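Local structure of alpha-2,3-sialyltransferase (Campylobacter jejuni, 2P2V) at residues I94-S106 with E141-Y153. The protein probably transfers sialic acid from its CMP-activated donor to acceptor sugars in an alpha-2,3 linkage, this chain being the catalytic part of the CST family enzyme. Residues are numbered along the deposited sequence; the frame is centred on the assembly and turned at random.
Sequences IFCSTFNLPFIES and EIYFNKRITSGVY. With CSF (cytidine-5'-monophosphate-3-fluoro-N-acetyl-neuraminic acid), chain O; EDO (1,2-ethanediol), chain D; EDO (1,2-ethanediol), chain G; EDO (1,2-ethanediol), chain C.
Tyr153 reaches out of the first turn of helix 150-161 and gives its hydroxyl hydrogen to the backbone of Thr98: OH lies 2.7 Å from Thr98 O, in the carbonyl plane and on a lone pair. With CG anti to the backbone N (chi1 -170°), the phenol ring runs away from its helix to the chain that leaves strand 90-96. Ser97 CB sits over one face of this ring, 4.0 Å from its centroid, a CH-pi contact. The ring's edge is turned to the face of Phe99 in an offset edge-to-face pair, planes at 88°. Phe99 CZ continues onto Ile148 CG1, while CE1 meets the aliphatic CD of Arg147.

Farther along, Arg147 holds Glu141 side-on in a salt bridge, NE to OE1 at 2.8 Å and NH2 to OE2 at 3.1 Å, both oxygens near the guanidinium plane. The arginine chain is extended until a bend at chi3 (-50°) swings the head to the carboxylate. Ile104 CD1 lies over one guanidinium face, 3.5 Å from NH2, and also touches Glu141 CD, so the ion pair has an apolar lid. Water 2 links Arg147 NH2 to Phe103 O. The Phe103 ring presents its edge to Glu141 OE2 and to Ile142 CG1, and Leu101 adds its two methyls to Glu141 CG and Ile142 CD1. The Glu105 carboxylate folds back across its own loop, OE2 accepting from Phe99 N and OE1 from Leu101 N, which ties residues 99-105 together.

Water 1 bridges Ser97 OG and Ser150 OG, and Ser150 and Gly151 N bind the donor analogue CSF. The contact thus joins the loop after a strand of the parallel sheet to a helix N-terminus in the nucleotide-sugar pocket of this Rossmann-like sialyltransferase fold.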
ATOM      1  N   ILE A  94     -20.791  10.855  -9.135  1.00 22.12           N
ATOM      2  CA  ILE A  94     -20.193  10.613 -10.461  1.00 20.27           C
ATOM      3  C   ILE A  94     -19.326   9.373 -10.383  1.00 19.58           C
ATOM      4  O   ILE A  94     -18.372   9.357  -9.610  1.00 19.44           O
ATOM      5  CB  ILE A  94     -19.274  11.799 -10.933  1.00 21.12           C
ATOM      6  CG1 ILE A  94     -20.079  13.081 -11.083  1.00 21.28           C
ATOM      7  CG2 ILE A  94     -18.647  11.389 -12.282  1.00 21.74           C
ATOM      8  CD1 ILE A  94     -19.204  14.372 -11.363  1.00 20.76           C
ATOM      9  N   PHE A  95     -19.666   8.313 -11.123  1.00 20.12           N
ATOM     10  CA  PHE A  95     -18.870   7.081 -11.121  1.00 20.69           C
ATOM     11  C   PHE A  95     -18.064   6.921 -12.414  1.00 19.98           C
ATOM     12  O   PHE A  95     -18.550   7.295 -13.480  1.00 21.39           O
ATOM     13  CB  PHE A  95     -19.728   5.838 -11.112  1.00 19.55           C
ATOM     14  CG  PHE A  95     -20.435   5.606  -9.774  1.00 23.47           C
ATOM     15  CD1 PHE A  95     -21.603   6.260  -9.529  1.00 25.29           C
ATOM     16  CD2 PHE A  95     -19.911   4.740  -8.836  1.00 22.70           C
ATOM     17  CE1 PHE A  95     -22.290   6.071  -8.284  1.00 26.35           C
ATOM     18  CE2 PHE A  95     -20.566   4.539  -7.599  1.00 26.85           C
ATOM     19  CZ  PHE A  95     -21.771   5.208  -7.368  1.00 24.00           C
ATOM     20  N   CYS A  96     -16.916   6.274 -12.280  1.00 20.82           N
ATOM     21  CA  CYS A  96     -16.183   5.747 -13.429  1.00 20.83           C
ATOM     22  C   CYS A  96     -16.463   4.260 -13.506  1.00 21.69           C
ATOM     23  O   CYS A  96     -16.199   3.521 -12.534  1.00 25.25           O
ATOM     24  CB  CYS A  96     -14.695   6.029 -13.224  1.00 20.47           C
ATOM     25  SG  CYS A  96     -13.814   5.564 -14.728  1.00 24.65           S
ATOM     26  N   SER A  97     -17.124   3.827 -14.571  1.00 21.58           N
ATOM     27  CA  SER A  97     -17.487   2.424 -14.801  1.00 22.85           C
ATOM     28  C   SER A  97     -16.252   1.542 -15.057  1.00 24.19           C
ATOM     29  O   SER A  97     -15.675   1.504 -16.181  1.00 24.67           O
ATOM     30  CB  SER A  97     -18.448   2.339 -15.967  1.00 24.31           C
ATOM     31  OG  SER A  97     -19.538   3.236 -15.843  1.00 23.76           O
ATOM     32  N   THR A  98     -15.813   0.851 -14.005  1.00 21.59           N
ATOM     33  CA  THR A  98     -14.528   0.192 -13.982  1.00 22.07           C
ATOM     34  C   THR A  98     -14.649  -1.260 -13.537  1.00 21.46           C
ATOM     35  O   THR A  98     -15.569  -1.604 -12.798  1.00 19.15           O
ATOM     36  CB  THR A  98     -13.552   0.939 -12.992  1.00 21.78           C
ATOM     37  OG1 THR A  98     -14.255   1.334 -11.786  1.00 20.57           O
ATOM     38  CG2 THR A  98     -12.919   2.213 -13.677  1.00 23.36           C
ATOM     39  N   PHE A  99     -13.687  -2.087 -13.902  1.00 20.31           N
ATOM     40  CA  PHE A  99     -13.680  -3.494 -13.530  1.00 21.53           C
ATOM     41  C   PHE A  99     -12.461  -3.870 -12.700  1.00 20.50           C
ATOM     42  O   PHE A  99     -12.417  -4.982 -12.217  1.00 21.75           O
ATOM     43  CB  PHE A  99     -13.726  -4.389 -14.800  1.00 22.66           C
ATOM     44  CG  PHE A  99     -14.983  -4.205 -15.613  1.00 24.16           C
ATOM     45  CD1 PHE A  99     -14.970  -3.401 -16.753  1.00 24.28           C
ATOM     46  CD2 PHE A  99     -16.211  -4.740 -15.167  1.00 24.49           C
ATOM     47  CE1 PHE A  99     -16.126  -3.159 -17.494  1.00 25.73           C
ATOM     48  CE2 PHE A  99     -17.386  -4.535 -15.917  1.00 24.65           C
ATOM     49  CZ  PHE A  99     -17.332  -3.720 -17.096  1.00 26.28           C
ATOM     50  N   ASN A 100     -11.413  -3.004 -12.628  1.00 20.29           N
ATOM     51  CA  ASN A 100     -10.139  -3.300 -12.006  1.00 20.00           C
ATOM     52  C   ASN A 100      -9.478  -4.534 -12.683  1.00 19.85           C
ATOM     53  O   ASN A 100      -9.196  -5.581 -12.066  1.00 17.84           O
ATOM     54  CB  ASN A 100     -10.283  -3.548 -10.479  1.00 20.68           C
ATOM     55  CG  ASN A 100      -8.973  -3.581  -9.741  1.00 23.90           C
ATOM     56  OD1 ASN A 100      -7.947  -3.133 -10.243  1.00 25.76           O
ATOM     57  ND2 ASN A 100      -8.998  -4.125  -8.465  1.00 25.99           N
ATOM     58  N   LEU A 101      -9.261  -4.403 -14.006  1.00 21.55           N
ATOM     59  CA  LEU A 101      -8.535  -5.374 -14.771  1.00 20.74           C
ATOM     60  C   LEU A 101      -7.510  -4.566 -15.570  1.00 21.52           C
ATOM     61  O   LEU A 101      -7.862  -3.551 -16.148  1.00 22.86           O
ATOM     62  CB  LEU A 101      -9.472  -6.078 -15.757  1.00 21.42           C
ATOM     63  CG  LEU A 101     -10.454  -7.054 -15.076  1.00 21.96           C
ATOM     64  CD1 LEU A 101     -11.471  -7.570 -16.012  1.00 22.83           C
ATOM     65  CD2 LEU A 101      -9.598  -8.171 -14.577  1.00 21.66           C
ATOM     66  N   PRO A 102      -6.253  -4.968 -15.504  1.00 22.65           N
ATOM     67  CA  PRO A 102      -5.157  -4.097 -15.996  1.00 22.46           C
ATOM     68  C   PRO A 102      -5.042  -3.975 -17.517  1.00 24.48           C
ATOM     69  O   PRO A 102      -4.256  -3.132 -18.006  1.00 25.53           O
ATOM     70  CB  PRO A 102      -3.915  -4.754 -15.455  1.00 23.29           C
ATOM     71  CG  PRO A 102      -4.301  -6.264 -15.337  1.00 21.90           C
ATOM     72  CD  PRO A 102      -5.737  -6.188 -14.846  1.00 21.64           C
ATOM     73  N   PHE A 103      -5.782  -4.805 -18.236  1.00 23.38           N
ATOM     74  CA  PHE A 103      -5.920  -4.665 -19.683  1.00 24.25           C
ATOM     75  C   PHE A 103      -7.107  -3.797 -20.074  1.00 25.56           C
ATOM     76  O   PHE A 103      -7.386  -3.596 -21.280  1.00 25.90           O
ATOM     77  CB  PHE A 103      -5.919  -6.051 -20.378  1.00 24.49           C
ATOM     78  CG  PHE A 103      -7.055  -6.950 -19.934  1.00 21.24           C
ATOM     79  CD1 PHE A 103      -6.891  -7.769 -18.815  1.00 20.33           C
ATOM     80  CD2 PHE A 103      -8.285  -6.926 -20.594  1.00 23.67           C
ATOM     81  CE1 PHE A 103      -7.953  -8.614 -18.366  1.00 22.40           C
ATOM     82  CE2 PHE A 103      -9.392  -7.739 -20.137  1.00 26.19           C
ATOM     83  CZ  PHE A 103      -9.214  -8.586 -19.007  1.00 21.92           C
ATOM     84  N   ILE A 104      -7.851  -3.301 -19.079  1.00 24.85           N
ATOM     85  CA  ILE A 104      -8.943  -2.389 -19.338  1.00 25.53           C
ATOM     86  C   ILE A 104      -8.641  -1.010 -18.786  1.00 25.83           C
ATOM     87  O   ILE A 104      -8.842   0.012 -19.455  1.00 26.38           O
ATOM     88  CB  ILE A 104     -10.310  -2.910 -18.763  1.00 25.19           C
ATOM     89  CG1 ILE A 104     -10.585  -4.350 -19.211  1.00 27.04           C
ATOM     90  CG2 ILE A 104     -11.451  -1.941 -19.128  1.00 28.28           C
ATOM     91  CD1 ILE A 104     -11.967  -4.916 -18.790  1.00 24.88           C
ATOM     92  N   GLU A 105      -8.175  -0.948 -17.548  1.00 25.27           N
ATOM     93  CA  GLU A 105      -7.810   0.285 -16.872  1.00 24.74           C
ATOM     94  C   GLU A 105      -6.348   0.179 -16.487  1.00 25.05           C
ATOM     95  O   GLU A 105      -5.925  -0.769 -15.842  1.00 25.63           O
ATOM     96  CB  GLU A 105      -8.656   0.535 -15.612  1.00 24.68           C
ATOM     97  CG  GLU A 105     -10.200   0.608 -15.866  1.00 25.43           C
ATOM     98  CD  GLU A 105     -10.913  -0.663 -15.348  1.00 27.07           C
ATOM     99  OE1 GLU A 105     -10.289  -1.376 -14.545  1.00 28.62           O
ATOM    100  OE2 GLU A 105     -12.058  -0.960 -15.764  1.00 26.11           O
ATOM    101  N   SER A 106      -5.549   1.152 -16.893  1.00 25.00           N
ATOM    102  CA  SER A 106      -4.131   1.052 -16.602  1.00 26.94           C
ATOM    103  C   SER A 106      -3.856   1.208 -15.104  1.00 27.11           C
ATOM    104  O   SER A 106      -4.640   1.838 -14.393  1.00 25.55           O
ATOM    105  CB  SER A 106      -3.364   2.144 -17.345  1.00 26.03           C
ATOM    106  OG  SER A 106      -3.480   3.395 -16.686  1.00 26.36           O
ATOM    107  N   GLU A 141     -15.141 -11.977 -19.134  1.00 23.59           N
ATOM    108  CA  GLU A 141     -14.222 -11.007 -19.748  1.00 23.74           C
ATOM    109  C   GLU A 141     -12.892 -11.615 -20.085  1.00 24.68           C
ATOM    110  O   GLU A 141     -12.399 -11.581 -21.290  1.00 23.92           O
ATOM    111  CB  GLU A 141     -14.047  -9.814 -18.794  1.00 25.99           C
ATOM    112  CG  GLU A 141     -12.996  -8.788 -19.249  1.00 23.96           C
ATOM    113  CD  GLU A 141     -13.506  -7.857 -20.325  1.00 31.66           C
ATOM    114  OE1 GLU A 141     -14.580  -7.259 -20.175  1.00 23.28           O
ATOM    115  OE2 GLU A 141     -12.799  -7.711 -21.349  1.00 25.79           O
ATOM    116  N   ILE A 142     -12.194 -12.166 -19.087  1.00 22.34           N
ATOM    117  CA  ILE A 142     -10.819 -12.653 -19.342  1.00 22.86           C
ATOM    118  C   ILE A 142     -10.733 -13.806 -20.327  1.00 23.90           C
ATOM    119  O   ILE A 142      -9.857 -13.817 -21.246  1.00 24.50           O
ATOM    120  CB  ILE A 142     -10.117 -13.111 -17.968  1.00 22.72           C
ATOM    121  CG1 ILE A 142      -9.927 -11.854 -17.076  1.00 21.50           C
ATOM    122  CG2 ILE A 142      -8.773 -13.812 -18.243  1.00 21.38           C
ATOM    123  CD1 ILE A 142      -9.883 -12.153 -15.515  1.00 22.37           C
ATOM    124  N   TYR A 143     -11.575 -14.808 -20.134  1.00 23.99           N
ATOM    125  CA  TYR A 143     -11.410 -16.040 -20.895  1.00 25.07           C
ATOM    126  C   TYR A 143     -12.244 -16.047 -22.182  1.00 25.28           C
ATOM    127  O   TYR A 143     -12.004 -16.876 -23.083  1.00 27.06           O
ATOM    128  CB  TYR A 143     -11.804 -17.225 -20.054  1.00 24.19           C
ATOM    129  CG  TYR A 143     -10.785 -17.488 -18.945  1.00 24.68           C
ATOM    130  CD1 TYR A 143      -9.676 -18.298 -19.161  1.00 21.70           C
ATOM    131  CD2 TYR A 143     -10.920 -16.869 -17.690  1.00 24.82           C
ATOM    132  CE1 TYR A 143      -8.726 -18.516 -18.160  1.00 21.74           C
ATOM    133  CE2 TYR A 143     -10.011 -17.120 -16.669  1.00 19.87           C
ATOM    134  CZ  TYR A 143      -8.946 -17.921 -16.879  1.00 24.13           C
ATOM    135  OH  TYR A 143      -8.101 -18.132 -15.836  1.00 24.42           O
ATOM    136  N   PHE A 144     -13.221 -15.177 -22.269  1.00 25.63           N
ATOM    137  CA  PHE A 144     -14.157 -15.286 -23.415  1.00 27.37           C
ATOM    138  C   PHE A 144     -14.373 -13.966 -24.122  1.00 28.87           C
ATOM    139  O   PHE A 144     -15.134 -13.942 -25.105  1.00 29.78           O
ATOM    140  CB  PHE A 144     -15.516 -15.902 -23.019  1.00 27.63           C
ATOM    141  CG  PHE A 144     -15.416 -17.311 -22.454  1.00 27.58           C
ATOM    142  CD1 PHE A 144     -15.264 -18.432 -23.289  1.00 31.42           C
ATOM    143  CD2 PHE A 144     -15.468 -17.524 -21.090  1.00 32.50           C
ATOM    144  CE1 PHE A 144     -15.167 -19.728 -22.769  1.00 32.20           C
ATOM    145  CE2 PHE A 144     -15.350 -18.801 -20.564  1.00 28.06           C
ATOM    146  CZ  PHE A 144     -15.197 -19.914 -21.392  1.00 30.59           C
ATOM    147  N   ASN A 145     -13.774 -12.876 -23.621  1.00 28.89           N
ATOM    148  CA  ASN A 145     -13.886 -11.562 -24.267  1.00 29.09           C
ATOM    149  C   ASN A 145     -15.317 -11.090 -24.373  1.00 29.51           C
ATOM    150  O   ASN A 145     -15.730 -10.519 -25.372  1.00 29.95           O
ATOM    151  CB  ASN A 145     -13.204 -11.628 -25.651  1.00 30.78           C
ATOM    152  CG  ASN A 145     -13.027 -10.266 -26.284  1.00 32.93           C
ATOM    153  OD1 ASN A 145     -12.731  -9.262 -25.612  1.00 32.70           O
ATOM    154  ND2 ASN A 145     -13.206 -10.219 -27.611  1.00 38.74           N
ATOM    155  N   LYS A 146     -16.097 -11.352 -23.332  1.00 26.74           N
ATOM    156  CA  LYS A 146     -17.454 -10.855 -23.203  1.00 28.03           C
ATOM    157  C   LYS A 146     -17.523  -9.796 -22.112  1.00 27.02           C
ATOM    158  O   LYS A 146     -17.051 -10.038 -21.001  1.00 26.50           O
ATOM    159  CB  LYS A 146     -18.406 -12.011 -22.851  1.00 28.21           C
ATOM    160  CG  LYS A 146     -18.666 -12.986 -24.031  1.00 29.70           C
ATOM    161  CD  LYS A 146     -19.979 -13.761 -23.829  1.00 31.09           C
ATOM    162  CE  LYS A 146     -19.889 -14.750 -22.703  1.00 37.02           C
ATOM    163  NZ  LYS A 146     -21.220 -15.459 -22.443  1.00 36.47           N
ATOM    164  N   ARG A 147     -18.115  -8.647 -22.407  1.00 25.50           N
ATOM    165  CA  ARG A 147     -18.205  -7.551 -21.436  1.00 25.99           C
ATOM    166  C   ARG A 147     -19.607  -7.011 -21.356  1.00 26.24           C
ATOM    167  O   ARG A 147     -20.262  -6.838 -22.378  1.00 26.40           O
ATOM    168  CB  ARG A 147     -17.243  -6.407 -21.818  1.00 25.77           C
ATOM    169  CG  ARG A 147     -17.283  -5.206 -20.858  1.00 25.23           C
ATOM    170  CD  ARG A 147     -16.198  -4.184 -21.297  1.00 26.10           C
ATOM    171  NE  ARG A 147     -14.894  -4.800 -21.489  1.00 28.22           N
ATOM    172  CZ  ARG A 147     -13.862  -4.152 -22.029  1.00 32.04           C
ATOM    173  NH1 ARG A 147     -14.017  -2.886 -22.394  1.00 31.69           N
ATOM    174  NH2 ARG A 147     -12.691  -4.742 -22.208  1.00 30.29           N
ATOM    175  N   ILE A 148     -20.057  -6.662 -20.148  1.00 24.72           N
ATOM    176  CA  ILE A 148     -21.373  -6.081 -20.012  1.00 25.55           C
ATOM    177  C   ILE A 148     -21.355  -4.633 -20.493  1.00 26.12           C
ATOM    178  O   ILE A 148     -20.308  -3.941 -20.427  1.00 27.27           O
ATOM    179  CB  ILE A 148     -21.874  -6.156 -18.564  1.00 24.62           C
ATOM    180  CG1 ILE A 148     -20.980  -5.315 -17.623  1.00 23.04           C
ATOM    181  CG2 ILE A 148     -22.023  -7.690 -18.112  1.00 25.14           C
ATOM    182  CD1 ILE A 148     -21.536  -5.295 -16.147  1.00 23.84           C
ATOM    183  N   THR A 149     -22.499  -4.160 -20.991  1.00 25.88           N
ATOM    184  CA  THR A 149     -22.641  -2.745 -21.388  1.00 27.17           C
ATOM    185  C   THR A 149     -22.936  -1.899 -20.171  1.00 25.70           C
ATOM    186  O   THR A 149     -23.222  -2.454 -19.092  1.00 26.20           O
ATOM    187  CB  THR A 149     -23.789  -2.557 -22.437  1.00 27.56           C
ATOM    188  OG1 THR A 149     -25.021  -3.029 -21.873  1.00 31.28           O
ATOM    189  CG2 THR A 149     -23.468  -3.356 -23.671  1.00 31.67           C
ATOM    190  N   SER A 150     -22.887  -0.569 -20.323  1.00 25.14           N
ATOM    191  CA  SER A 150     -23.082   0.334 -19.169  1.00 27.02           C
ATOM    192  C   SER A 150     -24.442   0.184 -18.572  1.00 26.41           C
ATOM    193  O   SER A 150     -24.580   0.350 -17.379  1.00 27.37           O
ATOM    194  CB  SER A 150     -22.876   1.803 -19.534  1.00 27.17           C
ATOM    195  OG  SER A 150     -21.521   1.941 -19.961  1.00 33.75           O
ATOM    196  N   GLY A 151     -25.459  -0.121 -19.383  1.00 26.77           N
ATOM    197  CA  GLY A 151     -26.800  -0.350 -18.789  1.00 25.89           C
ATOM    198  C   GLY A 151     -26.821  -1.428 -17.735  1.00 24.58           C
ATOM    199  O   GLY A 151     -27.350  -1.215 -16.636  1.00 28.13           O
ATOM    200  N   VAL A 152     -26.276  -2.577 -18.068  1.00 25.18           N
ATOM    201  CA  VAL A 152     -26.058  -3.701 -17.169  1.00 25.00           C
ATOM    202  C   VAL A 152     -25.156  -3.319 -16.014  1.00 24.53           C
ATOM    203  O   VAL A 152     -25.454  -3.618 -14.901  1.00 22.93           O
ATOM    204  CB  VAL A 152     -25.498  -4.958 -17.900  1.00 25.13           C
ATOM    205  CG1 VAL A 152     -25.367  -6.194 -16.991  1.00 26.09           C
ATOM    206  CG2 VAL A 152     -26.373  -5.318 -19.094  1.00 28.57           C
ATOM    207  N   TYR A 153     -24.052  -2.604 -16.278  1.00 21.86           N
ATOM    208  CA  TYR A 153     -23.159  -2.193 -15.196  1.00 21.11           C
ATOM    209  C   TYR A 153     -23.899  -1.364 -14.161  1.00 21.60           C
ATOM    210  O   TYR A 153     -23.747  -1.590 -12.960  1.00 22.77           O
ATOM    211  CB  TYR A 153     -21.977  -1.370 -15.815  1.00 21.35           C
ATOM    212  CG  TYR A 153     -20.857  -1.093 -14.857  1.00 19.58           C
ATOM    213  CD1 TYR A 153     -19.724  -1.898 -14.846  1.00 22.89           C
ATOM    214  CD2 TYR A 153     -20.926  -0.018 -13.974  1.00 22.82           C
ATOM    215  CE1 TYR A 153     -18.719  -1.637 -13.931  1.00 20.95           C
ATOM    216  CE2 TYR A 153     -19.930   0.240 -13.056  1.00 22.37           C
ATOM    217  CZ  TYR A 153     -18.824  -0.559 -13.077  1.00 18.37           C
ATOM    218  OH  TYR A 153     -17.811  -0.310 -12.196  1.00 22.01           O
TER
HETATM  219  C5A CSF O1001     -19.448   2.335 -26.768  1.00 42.56           C
HETATM  220  C4A CSF O1001     -20.575   1.307 -26.781  1.00 42.98           C
HETATM  221  C2A CSF O1001     -21.271   2.017 -24.418  1.00 44.01           C
HETATM  222  O6A CSF O1001     -20.260   3.039 -24.549  1.00 41.85           O
HETATM  223  C6A CSF O1001     -19.886   3.507 -25.871  1.00 41.08           C
HETATM  224  C3A CSF O1001     -20.944   0.858 -25.359  1.00 44.45           C
HETATM  225  O4A CSF O1001     -20.138   0.154 -27.486  1.00 46.44           O
HETATM  226  N5A CSF O1001     -19.289   2.799 -28.163  1.00 37.91           N
HETATM  227  C7A CSF O1001     -18.773   4.532 -25.682  1.00 39.19           C
HETATM  228  C8A CSF O1001     -19.226   5.659 -24.762  1.00 36.63           C
HETATM  229  C9A CSF O1001     -18.085   6.656 -24.469  1.00 35.05           C
HETATM  230  O9A CSF O1001     -18.547   7.785 -23.691  1.00 33.99           O
HETATM  231  O8A CSF O1001     -20.400   6.300 -25.354  1.00 34.65           O
HETATM  232  O7A CSF O1001     -17.603   3.854 -25.189  1.00 40.73           O
HETATM  233  C1A CSF O1001     -21.221   1.423 -23.017  1.00 42.82           C
HETATM  234  OBA CSF O1001     -21.864   0.351 -22.836  1.00 40.93           O
HETATM  235  OAA CSF O1001     -20.559   2.023 -22.127  1.00 38.46           O
HETATM  236  O1A CSF O1001     -22.643   2.450 -24.577  1.00 45.22           O
HETATM  237  O2A CSF O1001     -23.450   3.428 -26.702  1.00 48.26           O
HETATM  238  N1  CSF O1001     -27.848   1.346 -25.556  1.00 48.16           N
HETATM  239  C2  CSF O1001     -28.557   0.274 -26.178  1.00 49.93           C
HETATM  240  N3  CSF O1001     -28.896   0.340 -27.500  1.00 47.70           N
HETATM  241  C4  CSF O1001     -28.577   1.439 -28.220  1.00 48.16           C
HETATM  242  C5  CSF O1001     -27.884   2.503 -27.627  1.00 46.18           C
HETATM  243  C6  CSF O1001     -27.530   2.437 -26.282  1.00 47.52           C
HETATM  244  C3' CSF O1001     -25.256   1.166 -23.384  1.00 48.51           C
HETATM  245  C2' CSF O1001     -26.414   0.264 -23.767  1.00 50.02           C
HETATM  246  C1' CSF O1001     -27.508   1.272 -24.118  1.00 49.03           C
HETATM  247  O4' CSF O1001     -27.131   2.572 -23.610  1.00 48.84           O
HETATM  248  C4' CSF O1001     -25.879   2.481 -22.932  1.00 47.07           C
HETATM  249  PA  CSF O1001     -23.266   3.795 -25.249  1.00 46.42           P
HETATM  250  O5' CSF O1001     -24.759   3.863 -24.609  1.00 44.90           O
HETATM  251  C5' CSF O1001     -25.008   3.704 -23.214  1.00 46.35           C
HETATM  252  O3' CSF O1001     -24.528   0.613 -22.293  1.00 50.07           O
HETATM  253  O2' CSF O1001     -26.813  -0.547 -22.628  1.00 49.10           O
HETATM  254  N4  CSF O1001     -28.915   1.530 -29.542  1.00 48.11           N
HETATM  255  O2  CSF O1001     -28.835  -0.753 -25.499  1.00 48.09           O
HETATM  256  O3A CSF O1001     -22.587   5.063 -24.818  1.00 44.27           O
HETATM  257  C10 CSF O1001     -18.051   3.134 -28.567  1.00 42.21           C
HETATM  258  O10 CSF O1001     -17.055   3.092 -27.829  1.00 38.70           O
HETATM  259  C11 CSF O1001     -17.947   3.595 -30.003  1.00 40.70           C
HETATM  260  F3A CSF O1001     -19.892   0.170 -24.797  1.00 45.65           F
HETATM  261  C1  EDO D 702     -18.846   0.168 -18.813  1.00 45.77           C
HETATM  262  O1  EDO D 702     -17.551   0.197 -19.450  1.00 47.91           O
HETATM  263  C2  EDO D 702     -19.458  -1.198 -19.062  1.00 45.78           C
HETATM  264  O2  EDO D 702     -18.783  -1.828 -20.163  1.00 44.17           O
HETATM  265  C1  EDO G 705      -7.605   3.836 -18.614  1.00 39.80           C
HETATM  266  O1  EDO G 705      -6.445   3.008 -18.793  1.00 35.20           O
HETATM  267  C2  EDO G 705      -8.437   3.647 -19.864  1.00 43.50           C
HETATM  268  O2  EDO G 705      -8.093   4.699 -20.744  1.00 42.45           O
HETATM  269  C1  EDO C 701     -11.118 -20.060 -22.493  1.00 33.42           C
HETATM  270  O1  EDO C 701     -10.364 -18.882 -22.835  1.00 29.38           O
HETATM  271  C2  EDO C 701     -11.883 -20.655 -23.654  1.00 36.01           C
HETATM  272  O2  EDO C 701     -10.874 -21.291 -24.413  1.00 41.98           O
HETATM  273  O   HOH W   1     -20.219   4.098 -18.351  1.00 24.70           O
HETATM  274  O   HOH W   2      -9.671  -4.010 -22.910  1.00 44.24           O